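PDB 4UZG: surface protein SPB1 from Streptococcus agalactiae, which forms the backbone subunit of the group B streptococcus type 2b pilus, in which copies are probably joined covalently end to end by sortase. Local coordinates for residues V35-K41 / T92-A98; K136-A140 / D269-V273; Q8-V13 / G230-G234. All blocks are in the same frame, centred on the assembly; numbering follows the deposited sequence. Where two conformers were deposited one is given.

Contact 1 of 3, residues V35-K41 / T92-A98; sequences VYQYVIK and TITIPWA
Tyr-38 and Ile-40 of strand 37-43 pair with Ile-95 and Ile-93 of strand 90-96 as antiparallel neighbours inside the large mixed sheet of the N-terminal half; the axes of 37-41 and 92-96 approach to 4.7 Å, at 167° between their directions. Both are hydrogen-bonded pairs. Ile-95 N reaches Tyr-38 O at 2.8 Å and almost straight, and the reverse bond from Tyr-38 N to Ile-95 O is longer at 3.0 Å. Trp-97 N still bonds to Tyr-36 O, but from above the carbonyl plane, beyond the last residues in regular strand geometry.

On the buried face, the Tyr-38 ring sends its CD2-CE2 edge onto one face of the Trp-97 indole in a T-shaped stack: the Tyr-38 ring and the six-membered ring of Trp-97 have centroids 4.8 Å apart, planes at 81°, and Tyr-38 CE2 comes to 3.6 Å from Trp-97 CE2. With CG beside the backbone N (chi1 -76°), the tyrosine ring runs toward the indole, while its OH bonds to Val-27 O. Ile-40 CD1 meets Ile-95 CD1 at 3.7 Å, and strands 50-62 and 121-131 pack on the isoleucines of strand 90-96.

The other face carries Gln-37, whose OE1 lies 3.5 Å from Thr-94 CG2 and whose NE2 bonds to Asn-154 O. That face is mixed, with polar Gln-37, Thr-92 and Thr-94 around apolar Val-39 and Pro-96. Apolar and aromatic contact thus holds the buried face, while the partly exposed one is more polar.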
loop_
_atom_site.group_PDB
_atom_site.type_symbol
_atom_site.label_atom_id
_atom_site.label_comp_id
_atom_site.label_asym_id
_atom_site.label_seq_id
_atom_site.Cartn_x
_atom_site.Cartn_y
_atom_site.Cartn_z
ATOM N N VAL A 35 -3.696 -27.924 -22.313
ATOM C CA VAL A 35 -3.559 -27.260 -21.024
ATOM C C VAL A 35 -4.451 -27.954 -20.009
ATOM O O VAL A 35 -5.680 -27.987 -20.145
ATOM C CB VAL A 35 -3.924 -25.773 -21.103
ATOM C CG1 VAL A 35 -3.823 -25.141 -19.714
ATOM C CG2 VAL A 35 -3.002 -25.061 -22.087
ATOM N N TYR A 36 -3.821 -28.474 -18.963
ATOM C CA TYR A 36 -4.554 -29.155 -17.895
ATOM C C TYR A 36 -4.572 -28.355 -16.580
ATOM O O TYR A 36 -5.301 -28.733 -15.659
ATOM C CB TYR A 36 -4.030 -30.584 -17.667
ATOM C CG TYR A 36 -2.566 -30.629 -17.335
ATOM C CD1 TYR A 36 -2.129 -30.418 -16.041
ATOM C CD2 TYR A 36 -1.612 -30.833 -18.328
ATOM C CE1 TYR A 36 -0.782 -30.452 -15.738
ATOM C CE2 TYR A 36 -0.260 -30.876 -18.031
ATOM C CZ TYR A 36 0.140 -30.652 -16.735
ATOM O OH TYR A 36 1.472 -30.668 -16.378
ATOM N N GLN A 37 -3.822 -27.254 -16.491
ATOM C CA GLN A 37 -3.897 -26.372 -15.332
ATOM C C GLN A 37 -3.310 -25.027 -15.664
ATOM O O GLN A 37 -2.502 -24.916 -16.582
ATOM C CB GLN A 37 -3.150 -26.974 -14.137
ATOM C CG GLN A 37 -1.657 -27.096 -14.349
ATOM C CD GLN A 37 -0.946 -27.790 -13.209
ATOM O OE1 GLN A 37 -1.555 -28.541 -12.446
ATOM N NE2 GLN A 37 0.347 -27.565 -13.107
ATOM N N TYR A 38 -3.703 -24.025 -14.882
ATOM C CA TYR A 38 -2.982 -22.756 -14.804
ATOM C C TYR A 38 -2.494 -22.585 -13.376
ATOM O O TYR A 38 -3.235 -22.847 -12.430
ATOM C CB TYR A 38 -3.860 -21.549 -15.234
ATOM C CG TYR A 38 -4.014 -21.475 -16.718
ATOM C CD1 TYR A 38 -3.067 -20.841 -17.505
ATOM C CD2 TYR A 38 -5.087 -22.088 -17.350
ATOM C CE1 TYR A 38 -3.181 -20.837 -18.887
ATOM C CE2 TYR A 38 -5.213 -22.068 -18.725
ATOM C CZ TYR A 38 -4.247 -21.478 -19.499
ATOM O OH TYR A 38 -4.334 -21.476 -20.876
ATOM N N VAL A 39 -1.263 -22.119 -13.232
ATOM C CA VAL A 39 -0.641 -21.922 -11.921
ATOM C C VAL A 39 -0.335 -20.444 -11.729
ATOM O O VAL A 39 0.389 -19.838 -12.535
ATOM C CB VAL A 39 0.656 -22.728 -11.809
ATOM C CG1 VAL A 39 1.243 -22.557 -10.416
ATOM C CG2 VAL A 39 0.429 -24.210 -12.134
ATOM N N ILE A 40 -0.883 -19.865 -10.660
ATOM C CA ILE A 40 -0.673 -18.471 -10.298
ATOM C C ILE A 40 0.204 -18.463 -9.052
ATOM O O ILE A 40 -0.187 -18.971 -8.005
ATOM C CB ILE A 40 -2.019 -17.786 -9.987
ATOM C CG1 ILE A 40 -2.941 -17.839 -11.209
ATOM C CG2 ILE A 40 -1.786 -16.346 -9.523
ATOM C CD1 ILE A 40 -4.008 -18.925 -11.139
ATOM N N LYS A 41 1.394 -17.883 -9.174
ATOM C CA LYS A 41 2.339 -17.810 -8.061
ATOM C C LYS A 41 2.580 -16.361 -7.722
ATOM O O LYS A 41 2.907 -15.572 -8.597
ATOM C CB LYS A 41 3.671 -18.447 -8.432
ATOM C CG LYS A 41 3.648 -19.936 -8.436
ATOM C CD LYS A 41 5.010 -20.541 -8.732
ATOM C CE LYS A 41 4.939 -22.067 -8.751
ATOM N NZ LYS A 41 6.292 -22.663 -8.956
ATOM N N THR A 92 0.419 -19.793 -3.842
ATOM C CA THR A 92 0.294 -20.400 -5.145
ATOM C C THR A 92 -1.105 -20.972 -5.271
ATOM O O THR A 92 -1.540 -21.743 -4.420
ATOM C CB THR A 92 1.318 -21.549 -5.323
ATOM O OG1 THR A 92 2.632 -21.037 -5.142
ATOM C CG2 THR A 92 1.184 -22.186 -6.695
ATOM N N ILE A 93 -1.786 -20.601 -6.352
ATOM C CA ILE A 93 -3.102 -21.110 -6.685
ATOM C C ILE A 93 -2.991 -21.918 -7.972
ATOM O O ILE A 93 -2.461 -21.429 -8.962
ATOM C CB ILE A 93 -4.114 -19.953 -6.833
ATOM C CG1 ILE A 93 -4.487 -19.437 -5.443
ATOM C CG2 ILE A 93 -5.376 -20.395 -7.600
ATOM C CD1 ILE A 93 -5.251 -18.145 -5.429
ATOM N N THR A 94 -3.484 -23.152 -7.953
ATOM C CA THR A 94 -3.456 -24.016 -9.130
ATOM C C THR A 94 -4.895 -24.285 -9.524
ATOM O O THR A 94 -5.672 -24.796 -8.731
ATOM C CB THR A 94 -2.722 -25.320 -8.829
ATOM O OG1 THR A 94 -1.401 -25.010 -8.391
ATOM C CG2 THR A 94 -2.643 -26.204 -10.050
ATOM N N ILE A 95 -5.240 -23.930 -10.761
ATOM C CA ILE A 95 -6.599 -24.086 -11.261
ATOM C C ILE A 95 -6.597 -25.263 -12.260
ATOM O O ILE A 95 -6.040 -25.160 -13.347
ATOM C CB ILE A 95 -7.093 -22.818 -11.969
ATOM C CG1 ILE A 95 -7.035 -21.613 -11.018
ATOM C CG2 ILE A 95 -8.505 -23.040 -12.508
ATOM C CD1 ILE A 95 -7.390 -20.286 -11.667
ATOM N N PRO A 96 -7.214 -26.393 -11.897
ATOM C CA PRO A 96 -7.302 -27.488 -12.870
ATOM C C PRO A 96 -8.175 -27.053 -14.053
ATOM O O PRO A 96 -9.186 -26.374 -13.879
ATOM C CB PRO A 96 -7.922 -28.642 -12.063
ATOM C CG PRO A 96 -8.672 -27.991 -10.984
ATOM C CD PRO A 96 -7.872 -26.746 -10.628
ATOM N N TRP A 97 -7.776 -27.477 -15.244
ATOM C CA TRP A 97 -8.364 -26.971 -16.481
ATOM C C TRP A 97 -9.025 -28.079 -17.296
ATOM O O TRP A 97 -9.802 -27.802 -18.214
ATOM C CB TRP A 97 -7.268 -26.286 -17.318
ATOM C CG TRP A 97 -7.761 -25.159 -18.162
ATOM C CD1 TRP A 97 -7.799 -25.107 -19.523
ATOM C CD2 TRP A 97 -8.268 -23.902 -17.698
ATOM N NE1 TRP A 97 -8.299 -23.907 -19.932
ATOM C CE2 TRP A 97 -8.599 -23.151 -18.836
ATOM C CE3 TRP A 97 -8.448 -23.342 -16.437
ATOM C CZ2 TRP A 97 -9.114 -21.858 -18.751
ATOM C CZ3 TRP A 97 -8.973 -22.062 -16.350
ATOM C CH2 TRP A 97 -9.291 -21.335 -17.497
ATOM N N ALA A 98 -8.709 -29.329 -16.972
ATOM C CA ALA A 98 -9.254 -30.473 -17.693
ATOM C C ALA A 98 -9.231 -31.656 -16.749
ATOM O O ALA A 98 -8.465 -31.678 -15.781
ATOM C CB ALA A 98 -8.429 -30.776 -18.969
#

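Contact 2 of 3, residues K136-A140 / D269-V273; sequences KPGSA and DNLLV
Ser-139 meets the carboxylate of Asp-269 with two donors, one for each oxygen. Its backbone N reaches Asp-269 OD2 at 2.8 Å on the syn side, only 17° out of the carboxylate plane, while Ser-139 OG gives its proton to Asp-269 OD1 at 2.7 Å from well above that plane. OD1 also accepts from Leu-271 N at 2.9 Å, arriving from the opposite face, which makes an Asx turn inside the type I beta turn Asp-269 to Leu-272. Asp-269 CG stands anti to its own N (chi1 -173°), a setting that carries the carboxylate across to the 136-140 loop.

Beside this polar pair, Leu-272 CD2 touches Pro-137 CB at 3.9 Å, the two side chains crossing at about a right angle. Gly-138 CA lies 3.8 Å from Leu-271 CB and 3.5 Å from Asp-269 OD2. A water donates to Ser-139 OG.

Farther out, Arg-167 NH1 bonds to the carbonyls of Gly-138 and Ala-140, and the backbone of Gln-170 bonds to those of Leu-271 and Val-273. Three N-H or O-H donors around one carboxylate should stabilise its negative charge and fix its rotation, consistent with an ionised Asp-269 joining the two loops.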
loop_
_atom_site.group_PDB
_atom_site.type_symbol
_atom_site.label_atom_id
_atom_site.label_comp_id
_atom_site.label_asym_id
_atom_site.label_seq_id
_atom_site.Cartn_x
_atom_site.Cartn_y
_atom_site.Cartn_z
ATOM N N LYS A 136 8.517 1.505 2.522
ATOM C CA LYS A 136 9.260 2.723 2.262
ATOM C C LYS A 136 8.365 3.734 1.588
ATOM O O LYS A 136 7.591 3.387 0.702
ATOM C CB LYS A 136 10.445 2.423 1.352
ATOM C CG LYS A 136 11.356 1.354 1.862
ATOM C CD LYS A 136 12.127 1.803 3.054
ATOM C CE LYS A 136 13.313 0.871 3.282
ATOM N NZ LYS A 136 13.925 1.064 4.621
ATOM N N PRO A 137 8.519 5.027 1.930
ATOM C CA PRO A 137 7.680 6.070 1.331
ATOM C C PRO A 137 8.244 6.568 0.008
ATOM O O PRO A 137 9.413 6.402 -0.320
ATOM C CB PRO A 137 7.710 7.181 2.402
ATOM C CG PRO A 137 9.091 7.057 2.978
ATOM C CD PRO A 137 9.330 5.568 3.042
ATOM N N GLY A 138 7.367 7.226 -0.739
ATOM C CA GLY A 138 7.768 7.929 -1.942
ATOM C C GLY A 138 7.465 7.210 -3.243
ATOM O O GLY A 138 6.845 6.137 -3.263
ATOM N N SER A 139 7.942 7.815 -4.321
ATOM C CA SER A 139 7.546 7.484 -5.692
ATOM C C SER A 139 8.636 6.771 -6.500
ATOM O O SER A 139 8.437 6.494 -7.672
ATOM C CB SER A 139 7.146 8.782 -6.411
ATOM O OG SER A 139 6.097 9.436 -5.721
ATOM N N ALA A 140 9.777 6.487 -5.882
ATOM C CA ALA A 140 10.915 5.904 -6.592
ATOM C C ALA A 140 10.745 4.401 -6.798
ATOM O O ALA A 140 9.733 3.812 -6.435
ATOM C CB ALA A 140 12.191 6.184 -5.820
ATOM N N ASP A 269 9.421 14.700 -5.678
ATOM C CA ASP A 269 8.583 13.570 -5.283
ATOM C C ASP A 269 7.476 14.115 -4.386
ATOM O O ASP A 269 7.720 14.483 -3.228
ATOM C CB ASP A 269 9.417 12.529 -4.528
ATOM C CG ASP A 269 8.652 11.258 -4.241
ATOM O OD1 ASP A 269 7.402 11.300 -4.222
ATOM O OD2 ASP A 269 9.310 10.214 -4.029
ATOM N N ASN A 270 6.245 14.142 -4.893
ATOM C CA ASN A 270 5.188 14.760 -4.113
ATOM C C ASN A 270 4.706 13.906 -2.930
ATOM O O ASN A 270 3.855 14.357 -2.155
ATOM C CB ASN A 270 4.032 15.216 -5.001
ATOM C CG ASN A 270 3.337 14.086 -5.677
ATOM O OD1 ASN A 270 3.382 12.944 -5.221
ATOM N ND2 ASN A 270 2.671 14.394 -6.776
ATOM N N LEU A 271 5.298 12.718 -2.755
ATOM C CA LEU A 271 5.026 11.881 -1.568
ATOM C C LEU A 271 6.086 12.036 -0.476
ATOM O O LEU A 271 5.995 11.374 0.547
ATOM C CB LEU A 271 4.849 10.418 -1.973
ATOM C CG LEU A 271 3.567 10.130 -2.754
ATOM C CD1 LEU A 271 3.587 8.663 -3.175
ATOM C CD2 LEU A 271 2.333 10.446 -1.920
ATOM N N LEU A 272 7.055 12.914 -0.688
ATOM C CA LEU A 272 8.096 13.198 0.291
ATOM C C LEU A 272 8.116 14.713 0.481
ATOM O O LEU A 272 8.735 15.429 -0.303
ATOM C CB LEU A 272 9.468 12.689 -0.161
ATOM C CG LEU A 272 9.573 11.198 -0.453
ATOM C CD1 LEU A 272 10.945 10.887 -1.028
ATOM C CD2 LEU A 272 9.306 10.373 0.780
ATOM N N VAL A 273 7.417 15.206 1.502
ATOM C CA VAL A 273 7.233 16.643 1.635
ATOM C C VAL A 273 7.906 17.147 2.916
ATOM O O VAL A 273 8.119 16.409 3.884
ATOM C CB VAL A 273 5.735 17.064 1.565
ATOM C CG1 VAL A 273 5.105 16.615 0.269
ATOM C CG2 VAL A 273 4.935 16.559 2.727
HETATM O O HOH W 1 3.861 10.621 -6.700
#

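Contact 3 of 3, residues Q8-V13 / G230-G234; sequences QKTYSV and GLKEG
Thr-10 and Lys-232 meet where the loop between strands 4-6 and 16-26 lies against the end of strand 225-231 in the prealbumin-like domain, next to a G1 beta bulge in which Gly-230 and Leu-231 both face Gly-169. Lys-232 starts with CG anti to N (chi1 -169°) and stays extended until a bend at chi4 (72°) turns its ammonium group onto two acceptors. NZ bonds to Thr-10 O at 2.8 Å and, in the carbonyl plane on a lone pair, to Gln-8 OE1 at 2.8 Å; Gln-8 is itself bent at chi2, which folds its amide back to the lysine.

Thr-10 OG1 sits between backbone N and carbonyl carbon (chi1 64°), where it accepts from Glu-233 N at 2.9 Å and donates to Glu-233 OE1 at 2.8 Å, using that oxygen's anti lone pair. Its hydroxyl is thereby fixed in rotation. A water joins the two charged groups, accepting from Lys-232 NZ and donating to Glu-233 OE1.

Toward Gly-230, Val-13 N bonds to Gly-230 O at 2.9 Å, and Val-13 CG2 rests 3.7 Å from Gly-230 CA. Between these bonds, Ser-12 OG accepts from Lys-232 N at 2.9 Å and lies 3.4 Å from Lys-232 CB.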
loop_
_atom_site.group_PDB
_atom_site.type_symbol
_atom_site.label_atom_id
_atom_site.label_comp_id
_atom_site.label_asym_id
_atom_site.label_seq_id
_atom_site.Cartn_x
_atom_site.Cartn_y
_atom_site.Cartn_z
ATOM N N GLN A 8 -5.844 1.482 -4.666
ATOM C CA GLN A 8 -5.601 2.900 -4.374
ATOM C C GLN A 8 -4.210 3.274 -4.821
ATOM O O GLN A 8 -3.277 2.462 -4.762
ATOM C CB GLN A 8 -5.715 3.192 -2.870
ATOM C CG GLN A 8 -7.113 2.912 -2.316
ATOM C CD GLN A 8 -8.098 4.014 -2.640
ATOM O OE1 GLN A 8 -7.972 5.105 -2.138
ATOM N NE2 GLN A 8 -9.078 3.732 -3.486
ATOM N N LYS A 9 -4.027 4.540 -5.189
ATOM C CA LYS A 9 -2.725 5.046 -5.579
ATOM C C LYS A 9 -1.735 5.094 -4.412
ATOM O O LYS A 9 -0.533 4.926 -4.603
ATOM C CB LYS A 9 -2.866 6.440 -6.198
ATOM C CG LYS A 9 -3.616 6.460 -7.510
ATOM C CD LYS A 9 -3.790 7.897 -8.036
ATOM C CE LYS A 9 -4.683 8.786 -7.124
ATOM N NZ LYS A 9 -6.137 8.401 -7.093
ATOM N N THR A 10 -2.243 5.367 -3.212
ATOM C CA THR A 10 -1.439 5.398 -1.989
ATOM C C THR A 10 -2.278 4.904 -0.838
ATOM O O THR A 10 -3.515 4.847 -0.914
ATOM C CB THR A 10 -0.912 6.813 -1.653
ATOM O OG1 THR A 10 -2.015 7.667 -1.375
ATOM C CG2 THR A 10 -0.082 7.400 -2.755
ATOM N N TYR A 11 -1.595 4.585 0.255
ATOM C CA TYR A 11 -2.194 4.042 1.463
ATOM C C TYR A 11 -1.522 4.638 2.682
ATOM O O TYR A 11 -0.392 5.105 2.609
ATOM C CB TYR A 11 -1.982 2.520 1.525
ATOM C CG TYR A 11 -2.639 1.761 0.406
ATOM C CD1 TYR A 11 -3.946 1.323 0.510
ATOM C CD2 TYR A 11 -1.954 1.478 -0.765
ATOM C CE1 TYR A 11 -4.556 0.632 -0.535
ATOM C CE2 TYR A 11 -2.550 0.782 -1.809
ATOM C CZ TYR A 11 -3.845 0.369 -1.695
ATOM O OH TYR A 11 -4.391 -0.314 -2.756
ATOM N N SER A 12 -2.202 4.578 3.811
ATOM C CA SER A 12 -1.565 4.743 5.114
ATOM C C SER A 12 -1.206 3.376 5.675
ATOM O O SER A 12 -1.890 2.377 5.438
ATOM C CB SER A 12 -2.477 5.448 6.119
ATOM O OG SER A 12 -2.615 6.815 5.801
ATOM N N VAL A 13 -0.120 3.337 6.452
ATOM C CA VAL A 13 0.241 2.150 7.207
ATOM C C VAL A 13 -0.968 1.668 8.006
ATOM O O VAL A 13 -1.673 2.461 8.635
ATOM C CB VAL A 13 1.480 2.447 8.068
ATOM C CG1 VAL A 13 1.695 1.377 9.125
ATOM C CG2 VAL A 13 2.711 2.581 7.172
ATOM N N GLY A 230 4.408 7.152 6.514
ATOM C CA GLY A 230 3.401 6.135 6.284
ATOM C C GLY A 230 1.973 6.627 6.108
ATOM O O GLY A 230 1.043 5.975 6.584
ATOM N N LEU A 231 1.795 7.740 5.406
ATOM C CA LEU A 231 0.496 8.385 5.254
ATOM C C LEU A 231 0.034 8.348 3.789
ATOM O O LEU A 231 0.790 8.571 2.852
ATOM C CB LEU A 231 0.585 9.860 5.662
ATOM C CG LEU A 231 0.876 10.107 7.137
ATOM C CD1 LEU A 231 1.250 11.554 7.348
ATOM C CD2 LEU A 231 -0.312 9.729 7.980
ATOM N N LYS A 232 -1.265 8.168 3.632
ATOM C CA LYS A 232 -1.954 8.267 2.371
ATOM C C LYS A 232 -1.872 9.697 1.836
ATOM O O LYS A 232 -1.815 10.665 2.606
ATOM C CB LYS A 232 -3.433 7.861 2.620
ATOM C CG LYS A 232 -4.260 7.651 1.366
ATOM C CD LYS A 232 -5.657 7.154 1.735
ATOM C CE LYS A 232 -6.544 6.858 0.540
ATOM N NZ LYS A 232 -6.107 5.612 -0.174
ATOM N N GLU A 233 -1.931 9.869 0.527
ATOM C CA GLU A 233 -2.050 11.195 -0.050
ATOM C C GLU A 233 -3.262 11.913 0.534
ATOM O O GLU A 233 -4.259 11.285 0.904
ATOM C CB GLU A 233 -2.187 11.106 -1.564
ATOM C CG GLU A 233 -3.508 10.542 -1.987
ATOM C CD GLU A 233 -3.477 10.037 -3.412
ATOM O OE1 GLU A 233 -3.151 8.848 -3.605
ATOM O OE2 GLU A 233 -3.777 10.834 -4.324
ATOM N N GLY A 234 -3.187 13.236 0.564
ATOM C CA GLY A 234 -4.287 14.049 1.049
ATOM C C GLY A 234 -3.789 15.352 1.625
ATOM O O GLY A 234 -2.639 15.731 1.474
HETATM O O HOH W 2 -4.998 7.231 -2.720
#

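How the contacts relate
From the N terminus, segment 8-13 comes first, and contact 3 closes the longest loop when 230-234 returns to it after 216 intervening residues. Contact 1 opens and closes early inside that loop, pairing 35-41 with 92-98 within the N-terminal sheet. Contact 2 starts at 136-140, still inside the loop of contact 3, but ends at 269-273, beyond it, so contacts 2 and 3 cross. Their centres are about 11 Å apart, and they touch where Leu-271 CD1 packs on Thr-10 CG2 at 3.9 Å; together they join the N-terminal half to the prealbumin-like part. Contact 1 stands apart, its centre about 34 Å from that of contact 3 and about 38 Å from that of contact 2.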